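Local coordinates for hypothetical protein TTHA0636 (Thermus thermophilus HB8, PDB 1WWP) that is of unknown function but, as a member of the nucleotidyltransferase substrate-binding family, probably serves as an all-helical partner in substrate binding for a nucleotidyltransferase, at residues Leu68-Glu73 with Gln112-Leu117; Pro56-Ile60 with Ala77-Asp82. One frame throughout, in Å; residues are numbered along the deposited sequence.

Interaction 1: Leu68-Glu73 with Gln112-Leu117; sequences LLRDEE and QVLGRL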
loop_
_atom_site.group_PDB
_atom_site.type_symbol
_atom_site.label_atom_id
_atom_site.label_comp_id
_atom_site.label_asym_id
_atom_site.label_seq_id
_atom_site.Cartn_x
_atom_site.Cartn_y
_atom_site.Cartn_z
ATOM N N LEU A 68 0.856 -2.737 -27.300
ATOM C CA LEU A 68 1.910 -2.650 -26.293
ATOM C C LEU A 68 1.889 -3.865 -25.386
ATOM O O LEU A 68 2.888 -4.206 -24.764
ATOM C CB LEU A 68 1.735 -1.388 -25.454
ATOM C CG LEU A 68 2.703 -0.236 -25.708
ATOM C CD1 LEU A 68 2.704 0.156 -27.175
ATOM C CD2 LEU A 68 2.288 0.934 -24.835
ATOM N N LEU A 69 0.734 -4.507 -25.305
ATOM C CA LEU A 69 0.574 -5.696 -24.487
ATOM C C LEU A 69 -0.119 -6.767 -25.294
ATOM O O LEU A 69 -1.177 -6.526 -25.869
ATOM C CB LEU A 69 -0.297 -5.412 -23.268
ATOM C CG LEU A 69 0.114 -4.468 -22.148
ATOM C CD1 LEU A 69 -1.058 -4.352 -21.204
ATOM C CD2 LEU A 69 1.362 -4.988 -21.410
ATOM N N ARG A 70 0.474 -7.951 -25.350
ATOM C CA ARG A 70 -0.170 -9.046 -26.047
ATOM C C ARG A 70 -1.325 -9.393 -25.119
ATOM O O ARG A 70 -1.297 -9.028 -23.940
ATOM C CB ARG A 70 0.780 -10.231 -26.177
ATOM C CG ARG A 70 2.010 -9.942 -27.021
ATOM C CD ARG A 70 1.629 -9.410 -28.398
ATOM N NE ARG A 70 2.799 -9.255 -29.254
ATOM C CZ ARG A 70 2.944 -8.289 -30.155
ATOM N NH1 ARG A 70 1.988 -7.379 -30.323
ATOM N NH2 ARG A 70 4.050 -8.235 -30.881
ATOM N N ASP A 71 -2.336 -10.085 -25.629
ATOM C CA ASP A 71 -3.486 -10.429 -24.801
ATOM C C ASP A 71 -3.094 -11.112 -23.496
ATOM O O ASP A 71 -3.637 -10.787 -22.442
ATOM C CB ASP A 71 -4.469 -11.302 -25.587
ATOM C CG ASP A 71 -5.316 -10.495 -26.571
ATOM O OD1 ASP A 71 -6.056 -11.113 -27.365
ATOM O OD2 ASP A 71 -5.256 -9.245 -26.550
ATOM N N GLU A 72 -2.144 -12.044 -23.553
ATOM C CA GLU A 72 -1.716 -12.743 -22.342
ATOM C C GLU A 72 -1.066 -11.787 -21.340
ATOM O O GLU A 72 -1.311 -11.875 -20.137
ATOM C CB GLU A 72 -0.744 -13.878 -22.683
ATOM C CG GLU A 72 -0.332 -14.696 -21.463
ATOM C CD GLU A 72 0.540 -15.890 -21.808
ATOM O OE1 GLU A 72 1.642 -15.690 -22.366
ATOM O OE2 GLU A 72 0.123 -17.032 -21.514
ATOM N N GLU A 73 -0.231 -10.881 -21.834
ATOM C CA GLU A 73 0.419 -9.911 -20.958
ATOM C C GLU A 73 -0.684 -9.049 -20.334
ATOM O O GLU A 73 -0.695 -8.805 -19.121
ATOM C CB GLU A 73 1.371 -9.019 -21.757
ATOM C CG GLU A 73 2.460 -9.752 -22.510
ATOM C CD GLU A 73 3.369 -8.803 -23.276
ATOM O OE1 GLU A 73 2.865 -8.067 -24.150
ATOM O OE2 GLU A 73 4.590 -8.791 -23.000
ATOM N N GLN A 112 9.770 -5.875 -19.151
ATOM C CA GLN A 112 9.657 -6.044 -20.591
ATOM C C GLN A 112 8.815 -4.960 -21.243
ATOM O O GLN A 112 9.140 -4.483 -22.331
ATOM C CB GLN A 112 9.049 -7.413 -20.914
ATOM C CG GLN A 112 9.996 -8.578 -20.731
ATOM C CD GLN A 112 9.327 -9.903 -21.017
ATOM O OE1 GLN A 112 8.634 -10.054 -22.022
ATOM N NE2 GLN A 112 9.536 -10.875 -20.137
ATOM N N VAL A 113 7.730 -4.569 -20.590
ATOM C CA VAL A 113 6.887 -3.537 -21.180
ATOM C C VAL A 113 7.631 -2.219 -21.185
ATOM O O VAL A 113 7.676 -1.545 -22.200
ATOM C CB VAL A 113 5.560 -3.377 -20.418
ATOM C CG1 VAL A 113 4.690 -2.303 -21.096
ATOM C CG2 VAL A 113 4.824 -4.704 -20.400
ATOM N N LEU A 114 8.234 -1.855 -20.058
ATOM C CA LEU A 114 8.959 -0.592 -19.986
ATOM C C LEU A 114 9.997 -0.515 -21.098
ATOM O O LEU A 114 10.189 0.541 -21.710
ATOM C CB LEU A 114 9.622 -0.432 -18.617
ATOM C CG LEU A 114 8.638 -0.213 -17.465
ATOM C CD1 LEU A 114 9.379 -0.128 -16.142
ATOM C CD2 LEU A 114 7.840 1.047 -17.724
ATOM N N GLY A 115 10.651 -1.645 -21.364
ATOM C CA GLY A 115 11.647 -1.696 -22.421
ATOM C C GLY A 115 11.081 -1.189 -23.739
ATOM O O GLY A 115 11.570 -0.211 -24.300
ATOM N N ARG A 116 10.041 -1.851 -24.231
ATOM C CA ARG A 116 9.411 -1.452 -25.481
ATOM C C ARG A 116 9.033 0.034 -25.514
ATOM O O ARG A 116 9.018 0.650 -26.578
ATOM C CB ARG A 116 8.151 -2.284 -25.715
ATOM C CG ARG A 116 8.361 -3.778 -25.608
ATOM C CD ARG A 116 7.033 -4.514 -25.635
ATOM N NE ARG A 116 7.191 -5.884 -25.168
ATOM C CZ ARG A 116 6.227 -6.591 -24.587
ATOM N NH1 ARG A 116 5.024 -6.063 -24.403
ATOM N NH2 ARG A 116 6.474 -7.824 -24.169
ATOM N N LEU A 117 8.729 0.610 -24.356
ATOM C CA LEU A 117 8.322 2.008 -24.300
ATOM C C LEU A 117 9.402 3.027 -24.660
ATOM O O LEU A 117 9.140 4.230 -24.647
ATOM C CB LEU A 117 7.763 2.341 -22.910
ATOM C CG LEU A 117 6.591 1.511 -22.372
ATOM C CD1 LEU A 117 5.980 2.235 -21.181
ATOM C CD2 LEU A 117 5.534 1.323 -23.454
#

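Interaction 2: Pro56-Ile60 with Ala77-Asp82; sequences PKGVI and ALGMVD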
loop_
_atom_site.group_PDB
_atom_site.type_symbol
_atom_site.label_atom_id
_atom_site.label_comp_id
_atom_site.label_asym_id
_atom_site.label_seq_id
_atom_site.Cartn_x
_atom_site.Cartn_y
_atom_site.Cartn_z
ATOM N N PRO A 56 -5.963 2.422 -14.002
ATOM C CA PRO A 56 -5.016 1.349 -14.319
ATOM C C PRO A 56 -5.598 0.338 -15.316
ATOM O O PRO A 56 -4.941 -0.046 -16.298
ATOM C CB PRO A 56 -4.750 0.731 -12.955
ATOM C CG PRO A 56 -4.772 1.922 -12.057
ATOM C CD PRO A 56 -6.003 2.669 -12.546
ATOM N N LYS A 57 -6.839 -0.089 -15.079
ATOM C CA LYS A 57 -7.473 -1.057 -15.978
ATOM C C LYS A 57 -7.751 -0.503 -17.371
ATOM O O LYS A 57 -7.592 -1.195 -18.371
ATOM C CB LYS A 57 -8.771 -1.592 -15.366
ATOM C CG LYS A 57 -8.565 -2.800 -14.448
ATOM C CD LYS A 57 -9.896 -3.356 -13.960
ATOM C CE LYS A 57 -9.704 -4.593 -13.093
ATOM N NZ LYS A 57 -11.003 -5.063 -12.510
ATOM N N GLY A 58 -8.167 0.750 -17.438
ATOM C CA GLY A 58 -8.444 1.350 -18.729
ATOM C C GLY A 58 -7.174 1.520 -19.530
ATOM O O GLY A 58 -7.155 1.330 -20.742
ATOM N N VAL A 59 -6.105 1.900 -18.843
ATOM C CA VAL A 59 -4.825 2.091 -19.513
ATOM C C VAL A 59 -4.316 0.750 -20.036
ATOM O O VAL A 59 -3.808 0.632 -21.146
ATOM C CB VAL A 59 -3.763 2.739 -18.553
ATOM C CG1 VAL A 59 -2.390 2.770 -19.224
ATOM C CG2 VAL A 59 -4.200 4.156 -18.215
ATOM N N ILE A 60 -4.502 -0.290 -19.244
ATOM C CA ILE A 60 -4.037 -1.601 -19.685
ATOM C C ILE A 60 -4.827 -2.036 -20.953
ATOM O O ILE A 60 -4.242 -2.547 -21.926
ATOM C CB ILE A 60 -4.143 -2.626 -18.497
ATOM C CG1 ILE A 60 -3.029 -2.331 -17.492
ATOM C CG2 ILE A 60 -4.085 -4.037 -19.009
ATOM C CD1 ILE A 60 -3.225 -3.002 -16.120
ATOM N N ALA A 77 -1.542 -8.346 -16.498
ATOM C CA ALA A 77 -1.552 -6.949 -16.039
ATOM C C ALA A 77 -2.815 -6.646 -15.232
ATOM O O ALA A 77 -2.753 -6.031 -14.170
ATOM C CB ALA A 77 -1.472 -6.000 -17.238
ATOM N N LEU A 78 -3.960 -7.080 -15.747
ATOM C CA LEU A 78 -5.238 -6.866 -15.078
ATOM C C LEU A 78 -5.258 -7.604 -13.743
ATOM O O LEU A 78 -5.926 -7.186 -12.793
ATOM C CB LEU A 78 -6.388 -7.357 -15.967
ATOM C CG LEU A 78 -6.628 -6.561 -17.253
ATOM C CD1 LEU A 78 -7.533 -7.347 -18.191
ATOM C CD2 LEU A 78 -7.232 -5.205 -16.910
ATOM N N GLY A 79 -4.521 -8.707 -13.670
ATOM C CA GLY A 79 -4.476 -9.448 -12.428
ATOM C C GLY A 79 -3.636 -8.650 -11.460
ATOM O O GLY A 79 -3.857 -8.670 -10.249
HETATM N N MSE A 80 -2.666 -7.932 -12.014
HETATM C CA MSE A 80 -1.775 -7.105 -11.222
HETATM C C MSE A 80 -2.590 -5.990 -10.559
HETATM O O MSE A 80 -2.362 -5.653 -9.405
HETATM C CB MSE A 80 -0.703 -6.517 -12.131
HETATM C CG MSE A 80 0.532 -6.024 -11.426
HETATM SE SE MSE A 80 1.978 -5.773 -12.694
HETATM C CE MSE A 80 1.381 -4.122 -13.532
ATOM N N VAL A 81 -3.549 -5.423 -11.287
ATOM C CA VAL A 81 -4.377 -4.371 -10.702
ATOM C C VAL A 81 -5.201 -4.943 -9.551
ATOM O O VAL A 81 -5.306 -4.329 -8.493
ATOM C CB VAL A 81 -5.303 -3.714 -11.752
ATOM C CG1 VAL A 81 -6.280 -2.714 -11.069
ATOM C CG2 VAL A 81 -4.462 -2.960 -12.774
ATOM N N ASP A 82 -5.765 -6.133 -9.729
ATOM C CA ASP A 82 -6.550 -6.716 -8.645
ATOM C C ASP A 82 -5.685 -7.043 -7.413
ATOM O O ASP A 82 -6.103 -6.816 -6.280
ATOM C CB ASP A 82 -7.316 -7.952 -9.141
ATOM C CG ASP A 82 -8.495 -7.583 -10.059
ATOM O OD1 ASP A 82 -9.078 -6.481 -9.885
ATOM O OD2 ASP A 82 -8.851 -8.398 -10.941
#

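Interaction 1: Leu68-Glu73 with Gln112-Leu117
L68 and V113 have the nearest CA atoms of the two segments, 7.2 Å apart, where the turn ahead of helix 71-86 meets the last turn of helix 93-116. R70 occupies the N-cap position, so the 68-73 segment passes from loop into helix, while 112-117 runs out of helix at L117. Side chains do the bridging, and the polar part centres on R116, whose chain is extended from CG to NE and reaches across to meet the E73 carboxylate coming from the opposite direction. The pairing is a two-pronged salt bridge: NH1 of R116 donates to OE1 of E73 at 3.0 Å, and NH2 of R116 lies only 2.4 Å from OE2 of E73, a separation too short to be taken literally. The two planes are not coplanar but inclined by 35°, and NH1 approaches OE1 on its syn side, 18° out of the carboxylate plane. The anti lone pair of that same oxygen takes the backbone N of R70 at 2.7 Å, fixing the carboxylate against the helix start. NH1 of R116 also makes a weak bond to the carbonyl O of L68, which lies at the guanidinium edge. A glutamine in place of E73 would probably leave the R116 guanidinium without its countercharge, with an amide N-H where one of the two acceptor oxygens had been. Beside the salt bridge, CD2 of L68 meets CD2 of L117 at 3.5 Å and CD2 of L69 meets CG2 of V113 at 3.6 Å, each pair set roughly perpendicular. The contact thus ties two helix ends together: L69 continues onto I60 and A63 of helix 56-66, while L68 rests on L41 and Y44, and V113 on F37, all three from helix 20-49.

Interaction 2: Pro56-Ile60 with Ala77-Asp82
P56 and K57 open one arm of an antiparallel helical hairpin, helices 56-66 and 71-86, and together with I60 they pack against A77, L78 and V81 of the returning arm. The short axes run 175° apart in direction and approach to 9.7 Å, which is direct evidence for near-antiparallel packing within this all-helical fold. The register agrees: P56 lies nearest V81 and I60 nearest A77, so the order reverses from one helix to the other. I60 makes several of the apolar contacts, reaching A77, L78 and V81. With CG1 beside the backbone N (chi1 -74°), its CD1 is carried to the A77 CB at 3.6 Å, and the same methyl also meets CG2 of V81; its other branch, CG2, lies against A77 CB and CD2 of L78. The I60 and V81 side chains lie alongside one another, pointing opposite ways, and CG2 of V81 is shared with the ring of P56 through CB at 3.7 Å. Helix 20-49 backs this layer, W38 touching P56 and F34 touching V81. Toward the exposed margin the contact changes character. K57 lays its CG on CD2 of L78 at 3.7 Å, and beyond CG its extended chain reaches across to the other helix, ending in a long salt bridge from NZ of K57 to OD1 of D82, 3.6 Å.

Interactions 1 and 2 have their centres 13 Å apart and share helix 71-86, the first using its beginning and the second a part further along. Their segments alternate along the chain, in the order 56-60, 68-73, 77-82, 112-117, so neither is nested in the other. Interaction 2 pairs the neighbouring helices 56-66 and 71-86, whereas interaction 1 brings in the end of helix 93-116, its segment starting 39 residues after E73. They meet where CD1 of L69 packs on the backbone O of I60 at 3.7 Å. Helix 71-86 thus contacts both the helix before it and the helix after it in the chain, within one compact all-helical fold.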